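PDB 2D16: adenosine monophosphate-protein transferase from Pyrococcus horikoshii, which probably acts on adenosine or its nucleotides as a member of the adenosine-specific kinase family. Local coordinates for the interface of chains A and B. Coordinates in Å, arbitrary orientation; residue numbers count along the deposited sequence, not the author numbering. Chains: chain A/B, hypothetical protein PH1918.

The interface of chains A and B. Residues chain A 30, 33-34, 37, 60-62; chain B 160-162.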
ATOM      1  N   ASP A  30      47.200  -1.049  -8.702  1.00 21.85           N
ATOM      2  CA  ASP A  30      45.931  -1.143  -9.418  1.00 22.41           C
ATOM      3  C   ASP A  30      44.793  -1.631  -8.521  1.00 21.04           C
ATOM      4  O   ASP A  30      43.697  -1.074  -8.529  1.00 22.25           O
ATOM      5  CB  ASP A  30      46.050  -2.112 -10.601  1.00 23.16           C
ATOM      6  CG  ASP A  30      46.667  -1.478 -11.838  1.00 24.45           C
ATOM      7  OD1 ASP A  30      47.149  -0.326 -11.769  1.00 23.68           O
ATOM      8  OD2 ASP A  30      46.667  -2.152 -12.892  1.00 25.40           O
ATOM      9  N   ALA A  33      43.650   0.883  -6.019  1.00 21.21           N
ATOM     10  CA  ALA A  33      42.934   1.956  -6.708  1.00 20.41           C
ATOM     11  C   ALA A  33      41.478   1.522  -6.892  1.00 21.03           C
ATOM     12  O   ALA A  33      40.551   2.296  -6.650  1.00 21.02           O
ATOM     13  CB  ALA A  33      43.578   2.240  -8.076  1.00 19.07           C
ATOM     14  N   ARG A  34      41.281   0.277  -7.319  1.00 20.98           N
ATOM     15  CA  ARG A  34      39.936  -0.245  -7.517  1.00 21.75           C
ATOM     16  C   ARG A  34      39.177  -0.227  -6.192  1.00 21.56           C
ATOM     17  O   ARG A  34      37.993   0.110  -6.147  1.00 21.19           O
ATOM     18  CB  ARG A  34      39.984  -1.672  -8.082  1.00 23.76           C
ATOM     19  CG  ARG A  34      40.387  -1.750  -9.558  1.00 28.51           C
ATOM     20  CD  ARG A  34      40.137  -3.146 -10.134  1.00 32.36           C
ATOM     21  NE  ARG A  34      41.065  -4.151  -9.619  1.00 36.76           N
ATOM     22  CZ  ARG A  34      42.260  -4.409 -10.145  1.00 40.39           C
ATOM     23  NH1 ARG A  34      42.678  -3.738 -11.213  1.00 40.89           N
ATOM     24  NH2 ARG A  34      43.041  -5.338  -9.603  1.00 38.57           N
ATOM     25  N   LEU A  37      37.754   3.178  -5.229  1.00 20.48           N
ATOM     26  CA  LEU A  37      36.539   3.534  -5.953  1.00 20.63           C
ATOM     27  C   LEU A  37      35.274   3.053  -5.236  1.00 20.71           C
ATOM     28  O   LEU A  37      34.204   3.635  -5.402  1.00 21.48           O
ATOM     29  CB  LEU A  37      36.579   2.952  -7.370  1.00 21.04           C
ATOM     30  CG  LEU A  37      37.603   3.608  -8.295  1.00 21.53           C
ATOM     31  CD1 LEU A  37      37.799   2.765  -9.549  1.00 22.91           C
ATOM     32  CD2 LEU A  37      37.127   5.014  -8.643  1.00 21.50           C
ATOM     33  N   THR A  60      48.375   4.993 -11.099  1.00 22.15           N
ATOM     34  CA  THR A  60      47.064   4.931 -11.724  1.00 23.12           C
ATOM     35  C   THR A  60      46.115   5.769 -10.876  1.00 23.42           C
ATOM     36  O   THR A  60      46.559   6.544 -10.024  1.00 22.48           O
ATOM     37  CB  THR A  60      46.537   3.478 -11.826  1.00 23.12           C
ATOM     38  OG1 THR A  60      45.289   3.469 -12.530  1.00 23.78           O
ATOM     39  CG2 THR A  60      46.338   2.876 -10.445  1.00 24.22           C
ATOM     40  N   GLY A  61      44.848   5.653 -11.189  1.00 23.13           N
ATOM     41  CA  GLY A  61      43.822   6.433 -10.524  1.00 24.53           C
ATOM     42  C   GLY A  61      42.790   6.822 -11.561  1.00 25.21           C
ATOM     43  O   GLY A  61      42.685   6.162 -12.598  1.00 25.98           O
ATOM     44  N   ASN A  62      42.029   7.882 -11.299  1.00 24.33           N
ATOM     45  CA  ASN A  62      41.008   8.325 -12.246  1.00 25.31           C
ATOM     46  C   ASN A  62      41.013   9.843 -12.413  1.00 25.73           C
ATOM     47  O   ASN A  62      39.985  10.449 -12.730  1.00 26.05           O
ATOM     48  CB  ASN A  62      39.625   7.853 -11.792  1.00 24.06           C
ATOM     49  CG  ASN A  62      39.204   8.468 -10.473  1.00 23.25           C
ATOM     50  OD1 ASN A  62      39.966   9.209  -9.852  1.00 24.34           O
ATOM     51  ND2 ASN A  62      37.987   8.165 -10.040  1.00 23.94           N
TER
ATOM     52  N   LYS B 160      36.602   2.283 -13.132  1.00 27.96           N
ATOM     53  CA  LYS B 160      37.662   2.186 -14.123  1.00 29.36           C
ATOM     54  C   LYS B 160      38.869   3.012 -13.691  1.00 28.49           C
ATOM     55  O   LYS B 160      38.722   4.111 -13.152  1.00 28.74           O
ATOM     56  CB  LYS B 160      37.166   2.698 -15.478  1.00 31.87           C
ATOM     57  CG  LYS B 160      38.169   2.513 -16.606  1.00 35.05           C
ATOM     58  CD  LYS B 160      37.721   3.215 -17.875  1.00 39.12           C
ATOM     59  CE  LYS B 160      38.711   2.970 -19.003  1.00 40.91           C
ATOM     60  NZ  LYS B 160      40.103   3.329 -18.601  1.00 42.47           N
ATOM     61  N   ILE B 161      40.061   2.477 -13.931  1.00 27.97           N
ATOM     62  CA  ILE B 161      41.295   3.169 -13.580  1.00 27.41           C
ATOM     63  C   ILE B 161      42.147   3.348 -14.832  1.00 28.76           C
ATOM     64  O   ILE B 161      41.984   2.614 -15.808  1.00 28.37           O
ATOM     65  CB  ILE B 161      42.094   2.379 -12.521  1.00 27.29           C
ATOM     66  CG1 ILE B 161      42.483   1.003 -13.073  1.00 26.96           C
ATOM     67  CG2 ILE B 161      41.256   2.224 -11.258  1.00 26.21           C
ATOM     68  CD1 ILE B 161      43.298   0.158 -12.107  1.00 25.02           C
ATOM     69  N   ASP B 162      43.048   4.325 -14.805  1.00 29.74           N
ATOM     70  CA  ASP B 162      43.916   4.598 -15.948  1.00 30.56           C
ATOM     71  C   ASP B 162      45.108   3.657 -16.017  1.00 30.70           C
ATOM     72  O   ASP B 162      45.796   3.484 -14.991  1.00 29.81           O
ATOM     73  CB  ASP B 162      44.418   6.044 -15.901  1.00 33.22           C
ATOM     74  CG  ASP B 162      43.300   7.052 -16.070  1.00 36.63           C
ATOM     75  OD1 ASP B 162      42.516   6.911 -17.035  1.00 39.08           O
ATOM     76  OD2 ASP B 162      43.208   7.988 -15.247  1.00 37.52           O
ATOM     77  OXT ASP B 162      45.353   3.118 -17.114  1.00 30.66           O
TER
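B:Ile161 packs against A:Ala33, A:Leu37 and A:Asp30 where the C-terminal tail of chain B, in this adenosine-specific kinase family protein, inserts it between helix 25-39 and strand 56-61 of chain A. The exchange of tails is reciprocal under the two-fold axis, although the deposited assembly need not be the one in solution. Of the patch, B:Ile161 has the largest buried surface, 95 Å², and a branched, apolar residue suits it because each branch finds its own partner. CG2 meets the methyl of A:Ala33 and CD1 of A:Leu37, both at 3.9 Å, the alanine being small enough to let the branch approach the helix and the leucine offering an apolar methyl. With CG1 between the backbone N and the carbonyl carbon (chi1 61°) and the chain then extended, CD1 reaches CG of A:Asp30, 3.8 Å away, the two side chains crossing at about a right angle. A:Arg34 NH1 makes a van der Waals contact with the same tip. Polar bonds fix the tail's end: B:Asp162 N donates to A:Gly61 O over 2.9 Å, and A:Thr60 OG1 donates to the terminal carboxylate oxygen B:Asp162 O at 2.5 Å, tilted 23° from the carboxylate plane. Threonine suits this place because its hydroxyl, anti to the backbone N (chi1 -176°), can donate to the chain end. A valine at A:Thr60 would probably leave that carboxylate oxygen without its hydroxyl donor and the chain end freer to move. A:Gly61 has a positive phi that residues with side chains seldom adopt.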